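Local coordinates for spherulin-4 (Aspergillus clavatus, PDB 5C5G), which is a glycoside hydrolase with a (beta/alpha) barrel fold that binds N-acetyl-D-galactosamine and probably acts in galactosaminogalactan biosynthesis, at residues 9-14 with 39-44; 154-159 with 187-192; 173-178 with 200-205; 194-199 with 224-229. All blocks are in the same frame, centred on the assembly; numbering follows the deposited sequence.

Interaction 1 of 4, residues 9-14 with 39-44; sequences KVFVPL and TVVINP. With EDO (1,2-ethanediol), chain C.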
loop_
_atom_site.group_PDB
_atom_site.type_symbol
_atom_site.label_atom_id
_atom_site.label_comp_id
_atom_site.label_asym_id
_atom_site.label_seq_id
_atom_site.Cartn_x
_atom_site.Cartn_y
_atom_site.Cartn_z
ATOM N N LYS A 9 -6.856 -4.486 6.497
ATOM C CA LYS A 9 -7.021 -4.162 5.093
ATOM C C LYS A 9 -6.060 -4.984 4.262
ATOM O O LYS A 9 -4.936 -5.250 4.684
ATOM C CB LYS A 9 -6.727 -2.689 4.873
ATOM C CG LYS A 9 -7.610 -1.764 5.693
ATOM C CD LYS A 9 -7.173 -0.313 5.580
ATOM C CE LYS A 9 -8.019 0.614 6.451
ATOM N NZ LYS A 9 -8.044 0.196 7.881
ATOM N N VAL A 10 -6.498 -5.344 3.064
ATOM C CA VAL A 10 -5.601 -5.936 2.088
ATOM C C VAL A 10 -4.830 -4.809 1.398
ATOM O O VAL A 10 -5.431 -3.934 0.765
ATOM C CB VAL A 10 -6.370 -6.784 1.057
ATOM C CG1 VAL A 10 -5.447 -7.267 -0.037
ATOM C CG2 VAL A 10 -7.051 -7.969 1.745
ATOM N N PHE A 11 -3.515 -4.817 1.560
ATOM C CA PHE A 11 -2.644 -3.832 0.925
ATOM C C PHE A 11 -2.163 -4.424 -0.387
ATOM O O PHE A 11 -1.696 -5.568 -0.416
ATOM C CB PHE A 11 -1.474 -3.551 1.840
ATOM C CG PHE A 11 -0.547 -2.529 1.315
ATOM C CD1 PHE A 11 -0.876 -1.188 1.353
ATOM C CD2 PHE A 11 0.649 -2.896 0.765
ATOM C CE1 PHE A 11 -0.005 -0.239 0.852
ATOM C CE2 PHE A 11 1.514 -1.955 0.264
ATOM C CZ PHE A 11 1.185 -0.635 0.305
ATOM N N VAL A 12 -2.293 -3.677 -1.475
ATOM C CA VAL A 12 -1.991 -4.196 -2.807
ATOM C C VAL A 12 -1.032 -3.254 -3.521
ATOM O O VAL A 12 -1.451 -2.191 -3.999
ATOM C CB VAL A 12 -3.256 -4.359 -3.666
ATOM C CG1 VAL A 12 -2.930 -5.151 -4.931
ATOM C CG2 VAL A 12 -4.367 -5.066 -2.867
ATOM N N PRO A 13 0.255 -3.613 -3.589
ATOM C CA PRO A 13 1.176 -2.836 -4.421
ATOM C C PRO A 13 0.970 -3.293 -5.847
ATOM O O PRO A 13 1.555 -4.275 -6.294
ATOM C CB PRO A 13 2.548 -3.194 -3.869
ATOM C CG PRO A 13 2.361 -4.485 -3.161
ATOM C CD PRO A 13 0.926 -4.714 -2.877
ATOM N N LEU A 14 0.091 -2.608 -6.559
ATOM C CA LEU A 14 -0.408 -3.090 -7.838
ATOM C C LEU A 14 0.470 -2.572 -8.957
ATOM O O LEU A 14 0.083 -1.691 -9.730
ATOM C CB LEU A 14 -1.870 -2.674 -8.033
ATOM C CG LEU A 14 -2.570 -3.244 -9.263
ATOM C CD1 LEU A 14 -2.662 -4.753 -9.160
ATOM C CD2 LEU A 14 -3.944 -2.648 -9.424
ATOM N N THR A 39 -6.462 -1.402 0.037
ATOM C CA THR A 39 -5.643 -0.222 -0.207
ATOM C C THR A 39 -4.781 -0.563 -1.403
ATOM O O THR A 39 -3.961 -1.478 -1.301
ATOM C CB THR A 39 -4.749 0.086 0.983
ATOM O OG1 THR A 39 -5.574 0.348 2.121
ATOM C CG2 THR A 39 -3.882 1.310 0.705
ATOM N N VAL A 40 -4.949 0.137 -2.518
ATOM C CA VAL A 40 -4.343 -0.281 -3.771
ATOM C C VAL A 40 -3.434 0.826 -4.272
ATOM O O VAL A 40 -3.892 1.923 -4.577
ATOM C CB VAL A 40 -5.434 -0.598 -4.791
ATOM C CG1 VAL A 40 -4.825 -0.993 -6.131
ATOM C CG2 VAL A 40 -6.364 -1.692 -4.273
ATOM N N VAL A 41 -2.141 0.541 -4.359
ATOM C CA VAL A 41 -1.193 1.531 -4.851
ATOM C C VAL A 41 -1.021 1.346 -6.342
ATOM O O VAL A 41 -0.672 0.252 -6.802
ATOM C CB VAL A 41 0.174 1.376 -4.192
ATOM C CG1 VAL A 41 1.112 2.453 -4.673
ATOM C CG2 VAL A 41 0.037 1.406 -2.666
ATOM N N ILE A 42 -1.243 2.398 -7.095
ATOM C CA ILE A 42 -0.969 2.340 -8.528
ATOM C C ILE A 42 0.238 3.225 -8.829
ATOM O O ILE A 42 0.550 4.198 -8.118
ATOM C CB ILE A 42 -2.196 2.652 -9.372
ATOM C CG1 ILE A 42 -2.747 3.990 -8.978
ATOM C CG2 ILE A 42 -3.298 1.560 -9.190
ATOM C CD1 ILE A 42 -2.159 5.165 -9.707
ATOM N N ASN A 43 0.928 2.862 -9.890
ATOM C CA ASN A 43 2.283 3.325 -10.109
ATOM C C ASN A 43 2.614 3.262 -11.593
ATOM O O ASN A 43 3.255 2.331 -12.051
ATOM C CB ASN A 43 3.216 2.437 -9.286
ATOM C CG ASN A 43 4.644 2.842 -9.376
ATOM O OD1 ASN A 43 4.974 3.917 -9.882
ATOM N ND2 ASN A 43 5.525 1.987 -8.880
ATOM N N PRO A 44 2.188 4.272 -12.348
ATOM C CA PRO A 44 2.442 4.222 -13.789
ATOM C C PRO A 44 3.921 4.154 -14.178
ATOM O O PRO A 44 4.253 3.444 -15.120
ATOM C CB PRO A 44 1.776 5.499 -14.292
ATOM C CG PRO A 44 0.648 5.723 -13.313
ATOM C CD PRO A 44 1.230 5.328 -11.988
HETATM C C1 EDO C . -0.074 -6.900 -6.350
HETATM O O1 EDO C . 0.813 -6.998 -7.462
HETATM C C2 EDO C . -1.086 -8.025 -6.483
HETATM O O2 EDO C . -0.448 -9.279 -6.248
HETATM O O HOH W 1 0.117 0.541 -11.288
#
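Val10, Val12 and Leu14 pair through their backbones with Thr39 and Val41, joining strands 9-13 and 38-42, which run parallel with axes 4.7 Å apart. Four hydrogen bonds carry the pairing: Thr39 N gives to Val10 O, Val12 N to Thr39 O, and Val41 N to Val12 O, while Leu14 N to Val41 O, at 3.0 Å, is the longest of them. Beyond the last bond a water bridges the two segments, donating to Leu14 O and accepting from Asn43 N.

Apolar contacts line both faces of this strand pair. On the face of Phe11, Thr39 and Val41, the Phe11 CG stands anti to the backbone N (chi1 -178°) and the ring slants across both neighbours: CD1 lies 4.0 Å from Thr39 CG2, and CZ lies 3.8 Å from Val41 CG2. On the other face Val12 and Val40 lie side by side, with Val12 CB 4.1 Å from Val40 CG2. Leu14 CD2 reaches Val40 CG1 at 3.8 Å, extending that apolar row.

The polar ends find partners around the start of strand 227-230: Lys9 NZ forms a salt bridge with Asp226, Thr39 OG1 a hydrogen bond with Glu227. Val41 also packs near Tyr15 and Tyr76, which bind N-acetyl-D-galactosamine. This is the parallel pairing of the first beta-alpha-beta unit of a TIM barrel, with helix 24-32 as its crossover.

Interaction 2 of 4, residues 154-159 with 187-192; sequences GAIPDS and FDTIPD
Ile156 to Ser159 and Thr189 to Asp192 run past each other as irregular chain, their end-to-end directions 32° apart, and no direct hydrogen bond joins them. In the TIM-barrel fold they belong to two loops at the surface, one linking strands 148-152 and 167-172, the other leading from helix 175-180 to strand 198-203.

The apolar half of the contact is Ile156 against Ile190, whose side chains slant across each other. Ile156 uses both branches: CG2 and CD1 approach Ile190 CG1 from the same side, each at 3.8 Å. Ile190 CD1 in turn meets Ile156 CG1 at 3.9 Å, an atom placed anti to the carbonyl carbon (chi1 -63°). The side chain of Thr189 crosses Ile156 at about a right angle, and its OG1 is held by Leu186 O. Ile156 O is itself bound by Gln120 NE2, which ties this loop to the one after strand 112-116.

At the other end Ser159 CB lies 3.2 Å from Pro191 O, and Ser159 OG is 3.9 Å from Pro191 CG. One water bridges the side chains of Ser159 and Asp192, 2.9 Å from Ser159 OG and donating to Asp192 OD2 at 2.6 Å.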
loop_
_atom_site.group_PDB
_atom_site.type_symbol
_atom_site.label_atom_id
_atom_site.label_comp_id
_atom_site.label_asym_id
_atom_site.label_seq_id
_atom_site.Cartn_x
_atom_site.Cartn_y
_atom_site.Cartn_z
ATOM N N GLY A 154 10.160 0.584 4.352
ATOM C CA GLY A 154 10.592 -0.772 4.067
ATOM C C GLY A 154 11.278 -1.457 5.235
ATOM O O GLY A 154 11.965 -2.466 5.045
ATOM N N ALA A 155 11.088 -0.918 6.435
ATOM C CA ALA A 155 11.782 -1.331 7.643
ATOM C C ALA A 155 11.245 -0.429 8.742
ATOM O O ALA A 155 10.452 0.475 8.466
ATOM C CB ALA A 155 13.290 -1.165 7.487
ATOM N N ILE A 156 11.632 -0.664 9.986
ATOM C CA ILE A 156 11.049 0.100 11.070
ATOM C C ILE A 156 11.692 1.481 11.176
ATOM O O ILE A 156 12.895 1.574 11.393
ATOM C CB ILE A 156 11.206 -0.642 12.409
ATOM C CG1 ILE A 156 10.437 -1.973 12.377
ATOM C CG2 ILE A 156 10.658 0.229 13.547
ATOM C CD1 ILE A 156 10.818 -2.908 13.507
ATOM N N PRO A 157 10.917 2.562 11.038
ATOM C CA PRO A 157 11.492 3.895 11.188
ATOM C C PRO A 157 11.424 4.334 12.628
ATOM O O PRO A 157 10.746 3.679 13.424
ATOM C CB PRO A 157 10.534 4.751 10.364
ATOM C CG PRO A 157 9.214 4.131 10.652
ATOM C CD PRO A 157 9.475 2.642 10.728
ATOM N N ASP A 158 12.072 5.441 12.966
ATOM C CA ASP A 158 11.876 6.018 14.293
ATOM C C ASP A 158 10.373 6.273 14.487
ATOM O O ASP A 158 9.663 6.713 13.567
ATOM C CB ASP A 158 12.681 7.301 14.437
ATOM C CG ASP A 158 12.537 7.928 15.810
ATOM O OD1 ASP A 158 11.533 8.617 16.041
ATOM O OD2 ASP A 158 13.426 7.745 16.669
ATOM N N SER A 159 9.894 6.001 15.689
ATOM C CA SER A 159 8.469 6.021 15.943
ATOM C C SER A 159 7.868 7.405 15.761
ATOM O O SER A 159 6.671 7.500 15.520
ATOM C CB SER A 159 8.167 5.506 17.351
ATOM O OG SER A 159 8.757 6.325 18.340
ATOM N N PHE A 187 7.319 -6.598 15.642
ATOM C CA PHE A 187 6.446 -5.434 15.770
ATOM C C PHE A 187 6.359 -4.955 17.221
ATOM O O PHE A 187 6.125 -3.765 17.467
ATOM C CB PHE A 187 5.055 -5.749 15.216
ATOM C CG PHE A 187 5.012 -5.852 13.729
ATOM C CD1 PHE A 187 5.623 -6.899 13.069
ATOM C CD2 PHE A 187 4.358 -4.884 12.981
ATOM C CE1 PHE A 187 5.588 -6.977 11.683
ATOM C CE2 PHE A 187 4.328 -4.957 11.606
ATOM C CZ PHE A 187 4.943 -6.000 10.956
ATOM N N ASP A 188 6.568 -5.855 18.166
ATOM C CA ASP A 188 6.518 -5.508 19.581
ATOM C C ASP A 188 7.671 -4.596 19.999
ATOM O O ASP A 188 7.614 -3.976 21.061
ATOM C CB ASP A 188 6.526 -6.767 20.450
ATOM C CG ASP A 188 5.322 -7.675 20.205
ATOM O OD1 ASP A 188 4.252 -7.177 19.792
ATOM O OD2 ASP A 188 5.461 -8.898 20.436
ATOM N N THR A 189 8.716 -4.510 19.179
ATOM C CA THR A 189 9.860 -3.659 19.492
ATOM C C THR A 189 9.616 -2.188 19.190
ATOM O O THR A 189 10.409 -1.346 19.600
ATOM C CB THR A 189 11.132 -4.091 18.728
ATOM O OG1 THR A 189 11.002 -3.789 17.327
ATOM C CG2 THR A 189 11.398 -5.566 18.934
ATOM N N ILE A 190 8.535 -1.885 18.479
ATOM C CA ILE A 190 8.296 -0.534 18.008
ATOM C C ILE A 190 7.559 0.263 19.076
ATOM O O ILE A 190 6.411 -0.038 19.380
ATOM C CB ILE A 190 7.435 -0.526 16.748
ATOM C CG1 ILE A 190 8.004 -1.484 15.698
ATOM C CG2 ILE A 190 7.322 0.895 16.221
ATOM C CD1 ILE A 190 7.129 -1.630 14.450
ATOM N N PRO A 191 8.198 1.298 19.636
ATOM C CA PRO A 191 7.530 2.052 20.692
ATOM C C PRO A 191 6.499 3.016 20.109
ATOM O O PRO A 191 6.537 3.304 18.915
ATOM C CB PRO A 191 8.685 2.812 21.348
ATOM C CG PRO A 191 9.642 3.027 20.245
ATOM C CD PRO A 191 9.557 1.818 19.372
ATOM N N ASP A 192 5.590 3.489 20.959
ATOM C CA ASP A 192 4.647 4.549 20.609
ATOM C C ASP A 192 3.880 4.217 19.336
ATOM O O ASP A 192 3.691 5.067 18.471
ATOM C CB ASP A 192 5.397 5.886 20.478
ATOM C CG ASP A 192 4.466 7.093 20.467
ATOM O OD1 ASP A 192 3.376 7.025 21.073
ATOM O OD2 ASP A 192 4.843 8.122 19.867
HETATM O O HOH W 2 7.259 8.714 19.048
#

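Interaction 3 of 4, residues 173-178 with 200-205; sequences ATYATF and AVIHSV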
loop_
_atom_site.group_PDB
_atom_site.type_symbol
_atom_site.label_atom_id
_atom_site.label_comp_id
_atom_site.label_asym_id
_atom_site.label_seq_id
_atom_site.Cartn_x
_atom_site.Cartn_y
_atom_site.Cartn_z
ATOM N N ALA A 173 9.786 -7.527 3.108
ATOM C CA ALA A 173 10.886 -8.453 2.932
ATOM C C ALA A 173 10.358 -9.848 2.726
ATOM O O ALA A 173 9.155 -10.081 2.685
ATOM C CB ALA A 173 11.813 -8.399 4.142
ATOM N N THR A 174 11.269 -10.799 2.590
ATOM C CA THR A 174 10.877 -12.179 2.394
ATOM C C THR A 174 10.312 -12.793 3.674
ATOM O O THR A 174 10.588 -12.363 4.789
ATOM C CB THR A 174 12.073 -13.059 1.984
ATOM O OG1 THR A 174 13.010 -13.068 3.062
ATOM C CG2 THR A 174 12.730 -12.555 0.709
ATOM N N TYR A 175 9.572 -13.866 3.480
ATOM C CA TYR A 175 9.124 -14.692 4.586
ATOM C C TYR A 175 10.306 -15.190 5.427
ATOM O O TYR A 175 10.224 -15.235 6.661
ATOM C CB TYR A 175 8.319 -15.864 4.029
ATOM C CG TYR A 175 7.843 -16.833 5.076
ATOM C CD1 TYR A 175 6.708 -16.578 5.819
ATOM C CD2 TYR A 175 8.527 -18.016 5.322
ATOM C CE1 TYR A 175 6.270 -17.461 6.782
ATOM C CE2 TYR A 175 8.090 -18.914 6.277
ATOM C CZ TYR A 175 6.966 -18.623 7.009
ATOM O OH TYR A 175 6.559 -19.533 7.951
ATOM N N ALA A 176 11.397 -15.579 4.772
ATOM C CA ALA A 176 12.583 -16.033 5.507
ATOM C C ALA A 176 13.069 -14.955 6.474
ATOM O O ALA A 176 13.381 -15.237 7.632
ATOM C CB ALA A 176 13.686 -16.440 4.558
ATOM N N THR A 177 13.103 -13.712 6.019
ATOM C CA THR A 177 13.512 -12.618 6.880
ATOM C C THR A 177 12.514 -12.383 8.012
ATOM O O THR A 177 12.910 -12.142 9.157
ATOM C CB THR A 177 13.690 -11.354 6.048
ATOM O OG1 THR A 177 14.804 -11.560 5.182
ATOM C CG2 THR A 177 13.953 -10.139 6.915
ATOM N N PHE A 178 11.226 -12.480 7.701
ATOM C CA PHE A 178 10.182 -12.355 8.713
ATOM C C PHE A 178 10.431 -13.356 9.842
ATOM O O PHE A 178 10.405 -13.002 11.027
ATOM C CB PHE A 178 8.822 -12.566 8.032
ATOM C CG PHE A 178 7.633 -12.418 8.931
ATOM C CD1 PHE A 178 7.216 -11.178 9.371
ATOM C CD2 PHE A 178 6.902 -13.528 9.299
ATOM C CE1 PHE A 178 6.100 -11.054 10.188
ATOM C CE2 PHE A 178 5.788 -13.407 10.128
ATOM C CZ PHE A 178 5.387 -12.163 10.543
ATOM N N ALA A 200 2.359 -4.450 6.790
ATOM C CA ALA A 200 3.341 -5.507 6.595
ATOM C C ALA A 200 3.222 -6.061 5.189
ATOM O O ALA A 200 2.127 -6.423 4.753
ATOM C CB ALA A 200 3.141 -6.620 7.587
ATOM N N VAL A 201 4.367 -6.173 4.525
ATOM C CA VAL A 201 4.476 -6.743 3.197
ATOM C C VAL A 201 5.445 -7.923 3.273
ATOM O O VAL A 201 6.639 -7.738 3.550
ATOM C CB VAL A 201 4.993 -5.701 2.204
ATOM C CG1 VAL A 201 5.304 -6.337 0.854
ATOM C CG2 VAL A 201 3.972 -4.593 2.013
ATOM N N ILE A 202 4.931 -9.116 3.019
ATOM C CA ILE A 202 5.722 -10.334 3.102
ATOM C C ILE A 202 5.621 -11.046 1.770
ATOM O O ILE A 202 4.555 -11.525 1.405
ATOM C CB ILE A 202 5.233 -11.274 4.218
ATOM C CG1 ILE A 202 5.158 -10.539 5.559
ATOM C CG2 ILE A 202 6.148 -12.488 4.338
ATOM C CD1 ILE A 202 4.407 -11.324 6.632
ATOM N N HIS A 203 6.731 -11.126 1.053
ATOM C CA HIS A 203 6.767 -11.825 -0.218
ATOM C C HIS A 203 7.624 -13.075 -0.096
ATOM O O HIS A 203 8.167 -13.368 0.974
ATOM C CB HIS A 203 7.238 -10.895 -1.334
ATOM C CG HIS A 203 8.555 -10.235 -1.083
ATOM N ND1 HIS A 203 9.752 -10.916 -1.079
ATOM C CD2 HIS A 203 8.857 -8.936 -0.858
ATOM C CE1 HIS A 203 10.735 -10.061 -0.853
ATOM N NE2 HIS A 203 10.217 -8.853 -0.716
ATOM N N SER A 204 7.730 -13.832 -1.181
ATOM C CA SER A 204 8.607 -14.995 -1.222
ATOM C C SER A 204 8.208 -16.022 -0.172
ATOM O O SER A 204 9.057 -16.757 0.350
ATOM C CB SER A 204 10.072 -14.569 -1.048
ATOM O OG SER A 204 10.381 -13.496 -1.943
ATOM N N VAL A 205 6.922 -16.120 0.115
ATOM C CA VAL A 205 6.457 -17.161 1.030
ATOM C C VAL A 205 6.558 -18.524 0.331
ATOM O O VAL A 205 6.080 -18.681 -0.792
ATOM C CB VAL A 205 5.014 -16.909 1.452
ATOM C CG1 VAL A 205 4.554 -17.975 2.426
ATOM C CG2 VAL A 205 4.880 -15.539 2.095
HETATM O O HOH W 3 11.325 -16.545 1.913
#
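Ile202 of strand 198-203 packs against Tyr175 and Phe178 in the first turn of helix 175-180. Its CB carries two branches that part: CG2, anti to the backbone N, touches Tyr175 CA at 3.7 Å and sits at the edge of the Tyr175 ring, near its plane. The other branch leaves through CG1, anti to the carbonyl carbon (chi1 -53°), and ends in CD1, which rests over the centre of the Phe178 ring in a CH-pi contact, 3.9 Å from its centroid and 9° off the normal. Val221 of helix 212-224 also packs on Ile202.

Backbone bonds set the frame. Ala173 N gives to Val201 O, His203 N to Ala173 O at 3.1 Å, and Tyr175 N to His203 O at 2.9 Å. The imidazole of His203 lies with one face over the Ala173 carbonyl, Ala173 O standing 3.6 Å above the ring plane, while its ND1 is hydrogen-bonded to Ser204 OG. The ring also stacks on Tyr237. Thr174 CG2 approaches His203 CE1 to 3.6 Å, and Thr174 OG1 accepts from Thr177 N. Thr174 is thus the N-cap of helix 175-180, at the strand-to-helix turn of a beta-alpha-beta unit in a TIM barrel, two residues after Glu172, which binds N-acetyl-D-galactosamine.

Interaction 4 of 4, residues 194-199 with 224-229; sequences HRDQLC and VADEIF
Arg195 and Asp226 cross at about a right angle, the guanidinium and carboxylate planes 81° apart. Arg195 NH1 meets Asp226 OD1 from above the carboxylate plane, in a salt bridge of 3.0 Å with an N-H...O angle of 139°. Arg195 CG sits between the backbone N and the carbonyl carbon (chi1 64°), and the chain bends at chi3; one face of the guanidinium lies over Ala225 C and Asp226 CA. Its NH2 is held by the carbonyls of Arg222 and Lys7.

Asp196 is turned obliquely to Asp226, and their OD1 atoms are 3.9 Å apart; a weak bridge from Arg195 NH1 to Asp196 OD1 and a water donating to both carboxylates probably ease the repulsion. Asp226 OD2 has a second cation in Lys9.

Arg195 O is gripped from opposite faces of its plane by Asp226 N, at 3.0 Å, and Leu198 N. Leu198 O takes two weak bonds, from Asp226 N and Glu227 N. Further along, Cys199 and Glu227 form a parallel bridge, their side chains on the same face, with Cys199 SG 3.9 Å from Glu227 CB. A salt-bridge network thus lies at the N-terminal ends of strands 198-203 and 227-230, the seventh and eighth of the TIM barrel, joined through helix 212-224.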
loop_
_atom_site.group_PDB
_atom_site.type_symbol
_atom_site.label_atom_id
_atom_site.label_comp_id
_atom_site.label_asym_id
_atom_site.label_seq_id
_atom_site.Cartn_x
_atom_site.Cartn_y
_atom_site.Cartn_z
ATOM N N HIS A 194 0.765 1.546 17.279
ATOM C CA HIS A 194 -0.456 0.759 17.325
ATOM C C HIS A 194 -0.600 0.085 15.979
ATOM O O HIS A 194 -0.178 0.646 14.953
ATOM C CB HIS A 194 -1.644 1.676 17.578
ATOM C CG HIS A 194 -2.924 0.955 17.831
ATOM N ND1 HIS A 194 -3.732 0.476 16.823
ATOM C CD2 HIS A 194 -3.543 0.635 18.994
ATOM C CE1 HIS A 194 -4.791 -0.107 17.354
ATOM N NE2 HIS A 194 -4.703 -0.019 18.669
ATOM N N ARG A 195 -1.200 -1.096 15.958
ATOM C CA ARG A 195 -1.375 -1.830 14.712
ATOM C C ARG A 195 -2.054 -0.996 13.625
ATOM O O ARG A 195 -1.761 -1.194 12.447
ATOM C CB ARG A 195 -2.152 -3.148 14.933
ATOM C CG ARG A 195 -3.584 -2.970 15.414
ATOM C CD ARG A 195 -4.308 -4.293 15.580
ATOM N NE ARG A 195 -4.449 -5.055 14.333
ATOM C CZ ARG A 195 -5.281 -4.742 13.333
ATOM N NH1 ARG A 195 -6.042 -3.655 13.402
ATOM N NH2 ARG A 195 -5.349 -5.509 12.264
ATOM N N ASP A 196 -2.951 -0.083 13.997
ATOM C CA ASP A 196 -3.660 0.742 13.019
ATOM C C ASP A 196 -2.722 1.634 12.211
ATOM O O ASP A 196 -3.103 2.122 11.161
ATOM C CB ASP A 196 -4.725 1.608 13.698
ATOM C CG ASP A 196 -5.900 0.807 14.229
ATOM O OD1 ASP A 196 -5.990 -0.404 13.956
ATOM O OD2 ASP A 196 -6.753 1.413 14.922
ATOM N N GLN A 197 -1.522 1.859 12.711
ATOM C CA GLN A 197 -0.522 2.675 12.030
ATOM C C GLN A 197 0.382 1.902 11.081
ATOM O O GLN A 197 1.211 2.517 10.423
ATOM C CB GLN A 197 0.359 3.347 13.073
ATOM C CG GLN A 197 -0.403 4.248 13.993
ATOM C CD GLN A 197 0.498 4.842 15.030
ATOM O OE1 GLN A 197 0.996 4.137 15.892
ATOM N NE2 GLN A 197 0.768 6.128 14.921
ATOM N N LEU A 198 0.272 0.571 11.064
ATOM C CA LEU A 198 1.319 -0.278 10.509
ATOM C C LEU A 198 0.839 -1.179 9.394
ATOM O O LEU A 198 -0.283 -1.711 9.412
ATOM C CB LEU A 198 1.897 -1.157 11.614
ATOM C CG LEU A 198 2.370 -0.418 12.870
ATOM C CD1 LEU A 198 2.875 -1.429 13.895
ATOM C CD2 LEU A 198 3.423 0.617 12.552
ATOM N N CYS A 199 1.728 -1.359 8.422
ATOM C CA CYS A 199 1.512 -2.261 7.304
ATOM C C CYS A 199 2.670 -3.233 7.213
ATOM O O CYS A 199 3.823 -2.887 7.497
ATOM C CB CYS A 199 1.396 -1.466 6.003
ATOM S SG CYS A 199 1.266 -2.416 4.505
ATOM N N VAL A 224 -0.818 -7.569 14.500
ATOM C CA VAL A 224 0.170 -6.502 14.633
ATOM C C VAL A 224 0.136 -5.454 13.532
ATOM O O VAL A 224 0.756 -4.402 13.696
ATOM C CB VAL A 224 1.615 -7.064 14.765
ATOM C CG1 VAL A 224 1.754 -7.846 16.044
ATOM C CG2 VAL A 224 1.992 -7.911 13.581
ATOM N N ALA A 225 -0.571 -5.704 12.429
ATOM C CA ALA A 225 -0.574 -4.776 11.300
ATOM C C ALA A 225 -1.964 -4.668 10.700
ATOM O O ALA A 225 -2.582 -5.682 10.357
ATOM C CB ALA A 225 0.402 -5.227 10.235
ATOM N N ASP A 226 -2.454 -3.445 10.556
ATOM C CA ASP A 226 -3.803 -3.210 10.049
ATOM C C ASP A 226 -3.878 -3.233 8.530
ATOM O O ASP A 226 -4.980 -3.187 7.994
ATOM C CB ASP A 226 -4.320 -1.873 10.565
ATOM C CG ASP A 226 -5.795 -1.659 10.302
ATOM O OD1 ASP A 226 -6.607 -2.507 10.740
ATOM O OD2 ASP A 226 -6.146 -0.618 9.689
ATOM N N GLU A 227 -2.743 -3.307 7.833
ATOM C CA GLU A 227 -2.737 -3.491 6.378
ATOM C C GLU A 227 -1.687 -4.524 6.048
ATOM O O GLU A 227 -0.597 -4.473 6.609
ATOM C CB GLU A 227 -2.476 -2.186 5.615
ATOM C CG GLU A 227 -3.218 -0.995 6.207
ATOM C CD GLU A 227 -3.588 0.093 5.229
ATOM O OE1 GLU A 227 -3.733 -0.203 4.017
ATOM O OE2 GLU A 227 -3.757 1.236 5.681
ATOM N N ILE A 228 -2.017 -5.477 5.174
ATOM C CA ILE A 228 -1.164 -6.634 4.938
ATOM C C ILE A 228 -1.174 -7.036 3.462
ATOM O O ILE A 228 -2.240 -7.104 2.847
ATOM C CB ILE A 228 -1.661 -7.844 5.745
ATOM C CG1 ILE A 228 -1.722 -7.510 7.236
ATOM C CG2 ILE A 228 -0.785 -9.058 5.479
ATOM C CD1 ILE A 228 -2.381 -8.577 8.073
ATOM N N PHE A 229 0.011 -7.321 2.931
ATOM C CA PHE A 229 0.158 -8.005 1.649
ATOM C C PHE A 229 1.039 -9.218 1.884
ATOM O O PHE A 229 2.122 -9.095 2.461
ATOM C CB PHE A 229 0.842 -7.106 0.633
ATOM C CG PHE A 229 0.989 -7.722 -0.737
ATOM C CD1 PHE A 229 -0.126 -8.081 -1.474
ATOM C CD2 PHE A 229 2.246 -7.901 -1.304
ATOM C CE1 PHE A 229 0.022 -8.644 -2.754
ATOM C CE2 PHE A 229 2.387 -8.448 -2.577
ATOM C CZ PHE A 229 1.284 -8.810 -3.294
HETATM O O HOH W 4 -8.422 -1.127 12.844
#

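In the fold
From the N terminus, interaction 1 closes the first beta-alpha-beta loop, through helix 24-32, before any other contact opens. Interaction 2 then ties the loop after strand 148-152 to the one before strand 198-203. Interaction 3, closing the unit through helix 175-180, starts inside that span and ends beyond it, so the two cross; interaction 4, closing the unit through helix 212-224, crosses interaction 3 in turn and follows interaction 2 in series. Strand 198-203 is common to interactions 3 and 4, and Phe187 from interaction 2 packs on Ala200, Leu198 and Val224. Interactions 1 and 4 touch across the seam where strand 227-230 returns to strand 9-13 and closes the barrel, while Phe11 touches Val201 of interaction 3.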